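Local coordinates for heparin binding protein (Homo sapiens, PDB 1A7S), which binds heparin, kills many Gram-negative bacteria and attracts monocytes and fibroblasts, as a neutrophil granule glycoprotein built on a serine protease fold, at residues Leu30-Ser41 with Asp89-Ala99; Pro109-Val117 with Arg205-Ile213. All blocks are in the same frame, centred on the assembly; numbering follows the deposited sequence.

Contact 1 of 2, residues Leu30-Ser41 with Asp89-Ala99; sequences LIHARFVMTAAS and DLMLLQLDREA. With EOH (ethanol), chain Q.
S41 grips the D89 carboxylate twice: OG donates to OD2 at 2.7 Å, on that oxygen's syn lone pair, while the backbone N of S41 reaches OD1 at 2.8 Å, also from the syn side. The group is presented by a D89 side chain with CG anti to the backbone N (chi1 -170°), and S190 OG is a second partner of OD2. In active peptidases of this family the position of S41 is held by the catalytic histidine and that of D89 by the triad aspartate; with serine there, the site fits a protease homolog.

From here strands 35-38 and 91-95 run antiparallel, with V36/L93 and T38/M91 as hydrogen-bonded pairs. The packing is tight: M37 CG meets L90 CD1 at 3.6 Å, T38 CG2 sits 3.8 Å from L93 CD1, and F35 brings CE2 to 3.5 Å from Q94 CB. Opposite F35, I31 and H32 form a classic beta bulge.

The R34 end is looser and wet. The bent R34 chain carries its guanidinium between E98 CG over one face and an ethanol carbon over the other, and the hydrogen bond within its salt bridge is weak, R34 NH2 to E98 OE2 at 3.2 Å. One water joins R34 NH1, Q94 NE2 and L95 O, whereas Q94 OE1 turns to G221 N.

Strands 23-32 and 69-77 flank the pair in the closed N-terminal barrel; V36 and L93 pack inward on V53 of strand 51-55, while F35 and L92 lie against helix 210-218.

Contact 2 of 2, residues Pro109-Val117 with Arg205-Ile213; sequences PLPLQNATV and RVALFRDWI. With NAG (2-acetamido-2-deoxy-beta-D-glucopyranose), chain C.
Q113 OE1 accepts an almost straight bond from D211 N (2.9 Å, N-H...O 178°), with D211 N lying in the plane of the Q113 amide, and a second from a water, also at 2.9 Å, which in turn accepts W212 N-H. The C-terminal helix 210-218, characteristic of trypsin-like proteases, begins here, with F209 at its N-cap position, so the glutamine oxygen meets a backbone N-H of the first helical turn. The other end of the same amide is held too: NE2 donates to L208 O at 3.0 Å, coming from above that carbonyl's plane, and to N114 OD1. With bonds at both ends, the flat group is fixed in rotation. A bend at chi2 (71°) curls the Q113 chain back over the helix start, the side chain crossing that of D211 at about a right angle.

Q113 and N114 are the middle residues of a type II beta turn, L112 to A115, that sits on the 3-10 segment 206-208. N114 N bonds A207 O at 2.9 Å, and A207 CB is pressed in beneath the turn, 3.2 Å from A115 O and close to P111 CG. Further along, R210, bent at chi2, lays its chain along the P111 carbonyl and NH1 donates to P111 O at 2.9 Å; the carbonyl oxygen lies in the guanidinium plane, but the nitrogen stands well above the carbonyl plane. NE of R210 is salt-bridged to D214. On the inner side L110 CD2 meets V206 CG1 and CD1 meets I213 CG2, an apolar patch continued by I31 of strand 23-32.

Waters bridge R205 NH1 to A115 O and R205 NH2 to V117 O, with NE of R205 turned to N158 O. On the outer side of the turn, N114 ND2 is bonded covalently to C1 of an N-acetylglucosamine, 1.4 Å away.

In the fold
Contact 1 belongs to the buried interior of the N-terminal barrel, contact 2 to a partly buried seam nearer the surface, their centres about 15 Å apart. The first is strand against strand, run by regular backbone bonds and aliphatic packing, with polar groups gathered at its two ends. The second has no paired strands: a loop docks on a helix start, and with one backbone-to-backbone bond between the segments, the rest of the polar work falls to a side-chain amide, a guanidinium and waters. Both lean on helix 210-218. L90 CD2 packs against F209 CB at 3.5 Å and L92 meets the W212 ring, while I31 touches I213, so the helix beginning in contact 2 covers the barrel wall of contact 1.

Contact 1 of 2, residues Leu30-Ser41 with Asp89-Ala99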
loop_
_atom_site.group_PDB
_atom_site.type_symbol
_atom_site.label_atom_id
_atom_site.label_comp_id
_atom_site.label_asym_id
_atom_site.label_seq_id
_atom_site.Cartn_x
_atom_site.Cartn_y
_atom_site.Cartn_z
ATOM N N LEU A 30 3.884 -6.473 2.437
ATOM C CA LEU A 30 3.986 -7.924 2.512
ATOM C C LEU A 30 2.859 -8.402 3.421
ATOM O O LEU A 30 2.776 -7.985 4.575
ATOM C CB LEU A 30 5.358 -8.307 3.124
ATOM C CG LEU A 30 5.695 -9.799 3.093
ATOM C CD1 LEU A 30 5.928 -10.286 1.653
ATOM C CD2 LEU A 30 6.866 -10.123 3.962
ATOM N N ILE A 31 1.990 -9.304 2.926
ATOM C CA ILE A 31 0.863 -9.819 3.716
ATOM C C ILE A 31 0.921 -11.309 3.932
ATOM O O ILE A 31 0.051 -11.899 4.619
ATOM C CB ILE A 31 -0.498 -9.431 3.120
ATOM C CG1 ILE A 31 -0.689 -9.932 1.681
ATOM C CG2 ILE A 31 -0.671 -7.900 3.198
ATOM C CD1 ILE A 31 -2.133 -10.149 1.285
ATOM N N HIS A 32 1.958 -11.956 3.447
ATOM C CA HIS A 32 2.186 -13.398 3.491
ATOM C C HIS A 32 3.615 -13.565 2.980
ATOM O O HIS A 32 4.145 -12.715 2.278
ATOM C CB HIS A 32 1.178 -14.083 2.535
ATOM C CG HIS A 32 1.275 -15.586 2.438
ATOM N ND1 HIS A 32 0.472 -16.520 2.998
ATOM C CD2 HIS A 32 2.097 -16.285 1.726
ATOM C CE1 HIS A 32 0.912 -17.738 2.634
ATOM N NE2 HIS A 32 1.945 -17.553 1.824
ATOM N N ALA A 33 4.299 -14.640 3.403
ATOM C CA ALA A 33 5.638 -14.827 2.958
ATOM C C ALA A 33 5.853 -14.738 1.477
ATOM O O ALA A 33 6.923 -14.355 0.992
ATOM C CB ALA A 33 6.174 -16.195 3.482
ATOM N N ARG A 34 4.924 -15.058 0.652
ATOM C CA ARG A 34 4.881 -15.147 -0.765
ATOM C C ARG A 34 4.075 -14.105 -1.485
ATOM O O ARG A 34 4.006 -14.121 -2.726
ATOM C CB ARG A 34 4.481 -16.573 -1.250
ATOM C CG ARG A 34 4.899 -16.988 -2.599
ATOM C CD ARG A 34 4.425 -18.438 -2.866
ATOM N NE ARG A 34 4.998 -19.391 -1.965
ATOM C CZ ARG A 34 6.109 -20.111 -2.220
ATOM N NH1 ARG A 34 6.890 -19.808 -3.258
ATOM N NH2 ARG A 34 6.534 -21.086 -1.383
ATOM N N PHE A 35 3.436 -13.144 -0.788
ATOM C CA PHE A 35 2.548 -12.234 -1.446
ATOM C C PHE A 35 2.617 -10.804 -0.871
ATOM O O PHE A 35 2.627 -10.582 0.322
ATOM C CB PHE A 35 1.039 -12.650 -1.339
ATOM C CG PHE A 35 0.718 -13.927 -2.108
ATOM C CD1 PHE A 35 0.871 -15.141 -1.448
ATOM C CD2 PHE A 35 0.224 -13.895 -3.361
ATOM C CE1 PHE A 35 0.523 -16.304 -2.115
ATOM C CE2 PHE A 35 -0.095 -15.033 -4.059
ATOM C CZ PHE A 35 0.064 -16.258 -3.405
ATOM N N VAL A 36 2.620 -9.871 -1.814
ATOM C CA VAL A 36 2.514 -8.445 -1.572
ATOM C C VAL A 36 1.178 -7.928 -2.051
ATOM O O VAL A 36 0.716 -8.229 -3.159
ATOM C CB VAL A 36 3.678 -7.686 -2.240
ATOM C CG1 VAL A 36 3.430 -6.179 -2.329
ATOM C CG2 VAL A 36 4.970 -7.904 -1.325
ATOM N N MET A 37 0.534 -7.137 -1.185
ATOM C CA MET A 37 -0.761 -6.483 -1.499
ATOM C C MET A 37 -0.486 -5.034 -1.938
ATOM O O MET A 37 0.245 -4.305 -1.268
ATOM C CB MET A 37 -1.641 -6.476 -0.246
ATOM C CG MET A 37 -2.982 -5.816 -0.446
ATOM S SD MET A 37 -4.098 -6.067 0.962
ATOM C CE MET A 37 -3.329 -5.032 2.223
ATOM N N THR A 38 -1.094 -4.659 -3.040
ATOM C CA THR A 38 -0.945 -3.341 -3.630
ATOM C C THR A 38 -2.254 -2.986 -4.355
ATOM O O THR A 38 -3.286 -3.645 -4.143
ATOM C CB THR A 38 0.268 -3.308 -4.569
ATOM O OG1 THR A 38 0.548 -1.995 -5.015
ATOM C CG2 THR A 38 0.174 -4.236 -5.714
ATOM N N ALA A 39 -2.214 -1.882 -5.089
ATOM C CA ALA A 39 -3.372 -1.424 -5.855
ATOM C C ALA A 39 -3.284 -1.926 -7.259
ATOM O O ALA A 39 -2.242 -1.854 -7.926
ATOM C CB ALA A 39 -3.413 0.108 -5.828
ATOM N N ALA A 40 -4.432 -2.372 -7.807
ATOM C CA ALA A 40 -4.522 -2.707 -9.225
ATOM C C ALA A 40 -4.263 -1.511 -10.131
ATOM O O ALA A 40 -3.733 -1.686 -11.259
ATOM C CB ALA A 40 -5.844 -3.363 -9.570
ATOM N N SER A 41 -4.586 -0.327 -9.652
ATOM C CA SER A 41 -4.361 0.881 -10.430
ATOM C C SER A 41 -2.857 1.143 -10.652
ATOM O O SER A 41 -2.545 1.982 -11.507
ATOM C CB SER A 41 -4.987 2.080 -9.724
ATOM O OG SER A 41 -4.510 2.205 -8.391
ATOM N N ASP A 89 -9.962 -1.750 -6.161
ATOM C CA ASP A 89 -8.587 -1.382 -6.490
ATOM C C ASP A 89 -7.601 -2.106 -5.601
ATOM O O ASP A 89 -7.070 -1.585 -4.639
ATOM C CB ASP A 89 -8.409 0.126 -6.432
ATOM C CG ASP A 89 -7.049 0.552 -7.016
ATOM O OD1 ASP A 89 -6.352 -0.354 -7.534
ATOM O OD2 ASP A 89 -6.760 1.741 -6.986
ATOM N N LEU A 90 -7.347 -3.358 -5.966
ATOM C CA LEU A 90 -6.639 -4.289 -5.106
ATOM C C LEU A 90 -5.958 -5.339 -6.005
ATOM O O LEU A 90 -6.565 -5.918 -6.894
ATOM C CB LEU A 90 -7.556 -4.935 -4.133
ATOM C CG LEU A 90 -6.944 -6.053 -3.196
ATOM C CD1 LEU A 90 -6.078 -5.378 -2.271
ATOM C CD2 LEU A 90 -8.108 -6.801 -2.531
ATOM N N MET A 91 -4.664 -5.542 -5.757
ATOM C CA MET A 91 -3.902 -6.514 -6.518
ATOM C C MET A 91 -2.996 -7.264 -5.585
ATOM O O MET A 91 -2.367 -6.612 -4.734
ATOM C CB MET A 91 -3.123 -5.828 -7.633
ATOM C CG MET A 91 -2.385 -6.870 -8.518
ATOM S SD MET A 91 -1.955 -6.292 -10.030
ATOM C CE MET A 91 -3.454 -5.947 -10.919
ATOM N N LEU A 92 -2.885 -8.553 -5.742
ATOM C CA LEU A 92 -1.932 -9.364 -5.015
ATOM C C LEU A 92 -0.839 -9.808 -5.986
ATOM O O LEU A 92 -1.137 -10.345 -7.044
ATOM C CB LEU A 92 -2.626 -10.596 -4.388
ATOM C CG LEU A 92 -3.751 -10.239 -3.424
ATOM C CD1 LEU A 92 -4.233 -11.540 -2.710
ATOM C CD2 LEU A 92 -3.421 -9.210 -2.411
ATOM N N LEU A 93 0.379 -9.604 -5.529
ATOM C CA LEU A 93 1.576 -9.980 -6.314
ATOM C C LEU A 93 2.194 -11.201 -5.616
ATOM O O LEU A 93 2.587 -11.145 -4.476
ATOM C CB LEU A 93 2.566 -8.827 -6.287
ATOM C CG LEU A 93 2.107 -7.435 -6.699
ATOM C CD1 LEU A 93 3.198 -6.408 -6.585
ATOM C CD2 LEU A 93 1.489 -7.457 -8.077
ATOM N N GLN A 94 2.249 -12.285 -6.392
ATOM C CA GLN A 94 2.943 -13.491 -5.867
ATOM C C GLN A 94 4.436 -13.277 -6.151
ATOM O O GLN A 94 4.791 -13.085 -7.337
ATOM C CB GLN A 94 2.440 -14.742 -6.504
ATOM C CG GLN A 94 3.091 -16.001 -5.964
ATOM C CD GLN A 94 2.540 -17.289 -6.425
ATOM O OE1 GLN A 94 1.297 -17.396 -6.594
ATOM N NE2 GLN A 94 3.385 -18.312 -6.452
ATOM N N LEU A 95 5.217 -13.341 -5.135
ATOM C CA LEU A 95 6.707 -13.198 -5.296
ATOM C C LEU A 95 7.275 -14.484 -5.825
ATOM O O LEU A 95 6.688 -15.545 -5.684
ATOM C CB LEU A 95 7.287 -12.866 -3.909
ATOM C CG LEU A 95 6.671 -11.705 -3.177
ATOM C CD1 LEU A 95 7.370 -11.511 -1.829
ATOM C CD2 LEU A 95 6.726 -10.450 -3.949
ATOM N N ASP A 96 8.483 -14.417 -6.393
ATOM C CA ASP A 96 9.137 -15.568 -6.971
ATOM C C ASP A 96 9.522 -16.627 -5.948
ATOM O O ASP A 96 9.820 -17.765 -6.313
ATOM C CB ASP A 96 10.350 -15.156 -7.763
ATOM C CG ASP A 96 11.495 -14.513 -7.009
ATOM O OD1 ASP A 96 12.210 -15.263 -6.252
ATOM O OD2 ASP A 96 11.671 -13.326 -6.946
ATOM N N ARG A 97 9.578 -16.254 -4.695
ATOM C CA ARG A 97 9.964 -17.176 -3.602
ATOM C C ARG A 97 9.434 -16.598 -2.308
ATOM O O ARG A 97 8.987 -15.427 -2.247
ATOM C CB ARG A 97 11.474 -17.333 -3.580
ATOM C CG ARG A 97 12.165 -16.012 -3.108
ATOM C CD ARG A 97 13.679 -16.059 -3.383
ATOM N NE ARG A 97 14.357 -14.882 -2.798
ATOM C CZ ARG A 97 14.375 -13.683 -3.408
ATOM N NH1 ARG A 97 13.918 -13.489 -4.629
ATOM N NH2 ARG A 97 14.860 -12.633 -2.718
ATOM N N GLU A 98 9.501 -17.320 -1.201
ATOM C CA GLU A 98 9.139 -16.764 0.079
ATOM C C GLU A 98 10.171 -15.751 0.554
ATOM O O GLU A 98 11.367 -15.995 0.528
ATOM C CB GLU A 98 9.053 -17.874 1.174
ATOM C CG GLU A 98 7.790 -18.706 0.911
ATOM C CD GLU A 98 7.415 -19.684 1.967
ATOM O OE1 GLU A 98 8.081 -19.776 3.010
ATOM O OE2 GLU A 98 6.442 -20.447 1.740
ATOM N N ALA A 99 9.673 -14.630 1.058
ATOM C CA ALA A 99 10.529 -13.665 1.695
ATOM C C ALA A 99 10.989 -14.218 3.056
ATOM O O ALA A 99 10.286 -14.972 3.708
ATOM C CB ALA A 99 9.711 -12.401 1.977
HETATM C C1 EOH Q . 4.254 -21.315 -5.797
HETATM C C2 EOH Q . 4.006 -22.359 -4.707
HETATM O O EOH Q . 3.101 -21.203 -6.679
HETATM O O HOH W 1 6.176 -18.108 -5.597
#

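Contact 2 of 2, residues Pro109-Val117 with Arg205-Ile213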
loop_
_atom_site.group_PDB
_atom_site.type_symbol
_atom_site.label_atom_id
_atom_site.label_comp_id
_atom_site.label_asym_id
_atom_site.label_seq_id
_atom_site.Cartn_x
_atom_site.Cartn_y
_atom_site.Cartn_z
ATOM N N PRO A 109 -0.528 -7.806 9.211
ATOM C CA PRO A 109 -1.772 -8.577 9.344
ATOM C C PRO A 109 -2.984 -7.846 8.799
ATOM O O PRO A 109 -3.011 -6.618 8.692
ATOM C CB PRO A 109 -1.924 -8.752 10.888
ATOM C CG PRO A 109 -1.043 -7.772 11.504
ATOM C CD PRO A 109 0.019 -7.401 10.516
ATOM N N LEU A 110 -3.986 -8.641 8.456
ATOM C CA LEU A 110 -5.193 -8.174 7.804
ATOM C C LEU A 110 -6.385 -8.204 8.744
ATOM O O LEU A 110 -6.471 -9.047 9.620
ATOM C CB LEU A 110 -5.523 -9.101 6.611
ATOM C CG LEU A 110 -4.462 -9.246 5.540
ATOM C CD1 LEU A 110 -4.826 -10.370 4.576
ATOM C CD2 LEU A 110 -4.351 -7.927 4.731
ATOM N N PRO A 111 -7.374 -7.343 8.460
ATOM C CA PRO A 111 -8.646 -7.450 9.131
ATOM C C PRO A 111 -9.381 -8.706 8.666
ATOM O O PRO A 111 -9.220 -9.180 7.546
ATOM C CB PRO A 111 -9.374 -6.188 8.678
ATOM C CG PRO A 111 -8.806 -5.844 7.333
ATOM C CD PRO A 111 -7.391 -6.322 7.369
ATOM N N LEU A 112 -10.284 -9.175 9.528
ATOM C CA LEU A 112 -11.215 -10.224 9.162
ATOM C C LEU A 112 -12.290 -9.684 8.213
ATOM O O LEU A 112 -12.549 -8.458 8.169
ATOM C CB LEU A 112 -11.902 -10.820 10.421
ATOM C CG LEU A 112 -10.992 -11.562 11.379
ATOM C CD1 LEU A 112 -11.700 -11.830 12.671
ATOM C CD2 LEU A 112 -10.489 -12.880 10.789
ATOM N N GLN A 113 -12.869 -10.560 7.422
ATOM C CA GLN A 113 -13.895 -10.207 6.486
ATOM C C GLN A 113 -14.955 -9.363 7.141
ATOM O O GLN A 113 -15.504 -9.722 8.224
ATOM C CB GLN A 113 -14.497 -11.455 5.850
ATOM C CG GLN A 113 -15.606 -11.247 4.849
ATOM C CD GLN A 113 -15.102 -10.638 3.533
ATOM O OE1 GLN A 113 -14.119 -11.019 2.984
ATOM N NE2 GLN A 113 -15.929 -9.682 3.013
ATOM N N ASN A 114 -15.321 -8.256 6.543
ATOM C CA ASN A 114 -16.365 -7.369 6.968
ATOM C C ASN A 114 -16.068 -6.588 8.241
ATOM O O ASN A 114 -16.900 -5.864 8.748
ATOM C CB ASN A 114 -17.749 -8.012 7.061
ATOM C CG ASN A 114 -18.292 -8.506 5.771
ATOM O OD1 ASN A 114 -17.825 -8.128 4.673
ATOM N ND2 ASN A 114 -19.273 -9.405 5.824
ATOM N N ALA A 115 -14.838 -6.618 8.727
ATOM C CA ALA A 115 -14.461 -5.794 9.882
ATOM C C ALA A 115 -14.613 -4.297 9.446
ATOM O O ALA A 115 -14.482 -3.982 8.283
ATOM C CB ALA A 115 -13.023 -6.011 10.305
ATOM N N THR A 116 -14.929 -3.493 10.432
ATOM C CA THR A 116 -15.139 -2.086 10.266
ATOM C C THR A 116 -14.136 -1.268 11.050
ATOM O O THR A 116 -13.597 -1.693 12.051
ATOM C CB THR A 116 -16.575 -1.626 10.771
ATOM O OG1 THR A 116 -16.767 -2.075 12.097
ATOM C CG2 THR A 116 -17.592 -2.425 9.916
ATOM N N VAL A 117 -13.983 -0.056 10.588
ATOM C CA VAL A 117 -13.179 0.969 11.225
ATOM C C VAL A 117 -14.017 2.245 11.246
ATOM O O VAL A 117 -14.409 2.778 10.207
ATOM C CB VAL A 117 -11.868 1.148 10.491
ATOM C CG1 VAL A 117 -12.029 1.409 9.006
ATOM C CG2 VAL A 117 -10.923 2.017 11.185
ATOM N N ARG A 205 -11.114 -0.671 0.678
ATOM C CA ARG A 205 -11.501 -1.233 1.954
ATOM C C ARG A 205 -11.136 -2.714 2.009
ATOM O O ARG A 205 -11.874 -3.569 1.554
ATOM C CB ARG A 205 -12.986 -1.009 2.175
ATOM C CG ARG A 205 -13.443 -1.432 3.588
ATOM C CD ARG A 205 -14.971 -1.169 3.819
ATOM N NE ARG A 205 -15.179 0.285 3.978
ATOM C CZ ARG A 205 -15.224 0.938 5.131
ATOM N NH1 ARG A 205 -14.853 0.312 6.274
ATOM N NH2 ARG A 205 -15.555 2.190 5.181
ATOM N N VAL A 206 -9.996 -3.005 2.579
ATOM C CA VAL A 206 -9.402 -4.335 2.603
ATOM C C VAL A 206 -10.340 -5.368 3.177
ATOM O O VAL A 206 -10.423 -6.507 2.681
ATOM C CB VAL A 206 -8.055 -4.347 3.288
ATOM C CG1 VAL A 206 -7.485 -5.762 3.434
ATOM C CG2 VAL A 206 -7.026 -3.523 2.523
ATOM N N ALA A 207 -11.046 -5.021 4.233
ATOM C CA ALA A 207 -11.895 -5.992 4.906
ATOM C C ALA A 207 -12.999 -6.563 4.021
ATOM O O ALA A 207 -13.519 -7.641 4.300
ATOM C CB ALA A 207 -12.486 -5.417 6.170
ATOM N N LEU A 208 -13.348 -5.861 2.959
ATOM C CA LEU A 208 -14.365 -6.407 2.031
ATOM C C LEU A 208 -13.832 -7.591 1.258
ATOM O O LEU A 208 -14.615 -8.329 0.662
ATOM C CB LEU A 208 -14.793 -5.334 1.045
ATOM C CG LEU A 208 -15.557 -4.146 1.572
ATOM C CD1 LEU A 208 -15.829 -3.161 0.443
ATOM C CD2 LEU A 208 -16.816 -4.650 2.266
ATOM N N PHE A 209 -12.510 -7.686 1.146
ATOM C CA PHE A 209 -11.829 -8.642 0.240
ATOM C C PHE A 209 -11.090 -9.731 1.006
ATOM O O PHE A 209 -10.356 -10.498 0.385
ATOM C CB PHE A 209 -10.798 -7.869 -0.605
ATOM C CG PHE A 209 -11.436 -6.848 -1.510
ATOM C CD1 PHE A 209 -11.789 -7.239 -2.776
ATOM C CD2 PHE A 209 -11.620 -5.564 -1.110
ATOM C CE1 PHE A 209 -12.522 -6.349 -3.552
ATOM C CE2 PHE A 209 -12.274 -4.649 -1.881
ATOM C CZ PHE A 209 -12.752 -5.051 -3.112
ATOM N N ARG A 210 -11.272 -9.866 2.318
ATOM C CA ARG A 210 -10.447 -10.847 3.051
ATOM C C ARG A 210 -10.626 -12.268 2.585
ATOM O O ARG A 210 -9.654 -12.999 2.431
ATOM C CB ARG A 210 -10.681 -10.730 4.544
ATOM C CG ARG A 210 -9.981 -11.745 5.395
ATOM C CD ARG A 210 -8.442 -11.668 5.300
ATOM N NE ARG A 210 -7.815 -12.745 6.042
ATOM C CZ ARG A 210 -7.574 -12.732 7.346
ATOM N NH1 ARG A 210 -7.883 -11.720 8.084
ATOM N NH2 ARG A 210 -6.993 -13.805 7.925
ATOM N N ASP A 211 -11.858 -12.721 2.420
ATOM C CA ASP A 211 -12.070 -14.097 1.977
ATOM C C ASP A 211 -11.434 -14.300 0.596
ATOM O O ASP A 211 -10.839 -15.365 0.324
ATOM C CB ASP A 211 -13.568 -14.429 1.906
ATOM C CG ASP A 211 -14.260 -14.492 3.254
ATOM O OD1 ASP A 211 -13.617 -14.449 4.300
ATOM O OD2 ASP A 211 -15.515 -14.654 3.197
ATOM N N TRP A 212 -11.577 -13.314 -0.294
ATOM C CA TRP A 212 -10.938 -13.464 -1.624
ATOM C C TRP A 212 -9.437 -13.508 -1.530
ATOM O O TRP A 212 -8.779 -14.358 -2.132
ATOM C CB TRP A 212 -11.436 -12.325 -2.543
ATOM C CG TRP A 212 -10.696 -12.381 -3.875
ATOM C CD1 TRP A 212 -10.990 -13.091 -4.954
ATOM C CD2 TRP A 212 -9.501 -11.647 -4.175
ATOM N NE1 TRP A 212 -10.090 -12.939 -5.940
ATOM C CE2 TRP A 212 -9.148 -12.019 -5.491
ATOM C CE3 TRP A 212 -8.726 -10.727 -3.491
ATOM C CZ2 TRP A 212 -8.039 -11.504 -6.151
ATOM C CZ3 TRP A 212 -7.590 -10.219 -4.150
ATOM C CH2 TRP A 212 -7.269 -10.651 -5.445
ATOM N N ILE A 213 -8.850 -12.647 -0.697
ATOM C CA ILE A 213 -7.408 -12.653 -0.442
ATOM C C ILE A 213 -6.956 -14.023 0.050
ATOM O O ILE A 213 -5.981 -14.603 -0.412
ATOM C CB ILE A 213 -7.055 -11.535 0.570
ATOM C CG1 ILE A 213 -7.162 -10.137 -0.028
ATOM C CG2 ILE A 213 -5.625 -11.758 1.114
ATOM C CD1 ILE A 213 -7.086 -8.988 0.912
HETATM C C1 NAG C . -19.897 -9.890 4.672
HETATM C C2 NAG C . -20.525 -11.294 4.955
HETATM C C3 NAG C . -21.168 -11.768 3.622
HETATM C C4 NAG C . -22.199 -10.713 3.205
HETATM C C5 NAG C . -21.448 -9.349 2.992
HETATM C C6 NAG C . -22.295 -8.239 2.521
HETATM C C7 NAG C . -19.216 -12.837 6.371
HETATM C C8 NAG C . -18.125 -13.797 6.416
HETATM N N2 NAG C . -19.413 -12.217 5.179
HETATM O O3 NAG C . -21.834 -13.012 3.882
HETATM O O4 NAG C . -22.741 -11.126 1.940
HETATM O O5 NAG C . -20.920 -8.995 4.318
HETATM O O6 NAG C . -23.325 -7.952 3.434
HETATM O O7 NAG C . -19.950 -12.724 7.246
HETATM O O HOH W 2 -13.755 -11.330 0.125
HETATM O O HOH W 3 -13.435 -1.985 6.957
HETATM O O HOH W 4 -16.602 0.805 8.738
HETATM O O HOH W 5 -14.719 3.562 7.470
#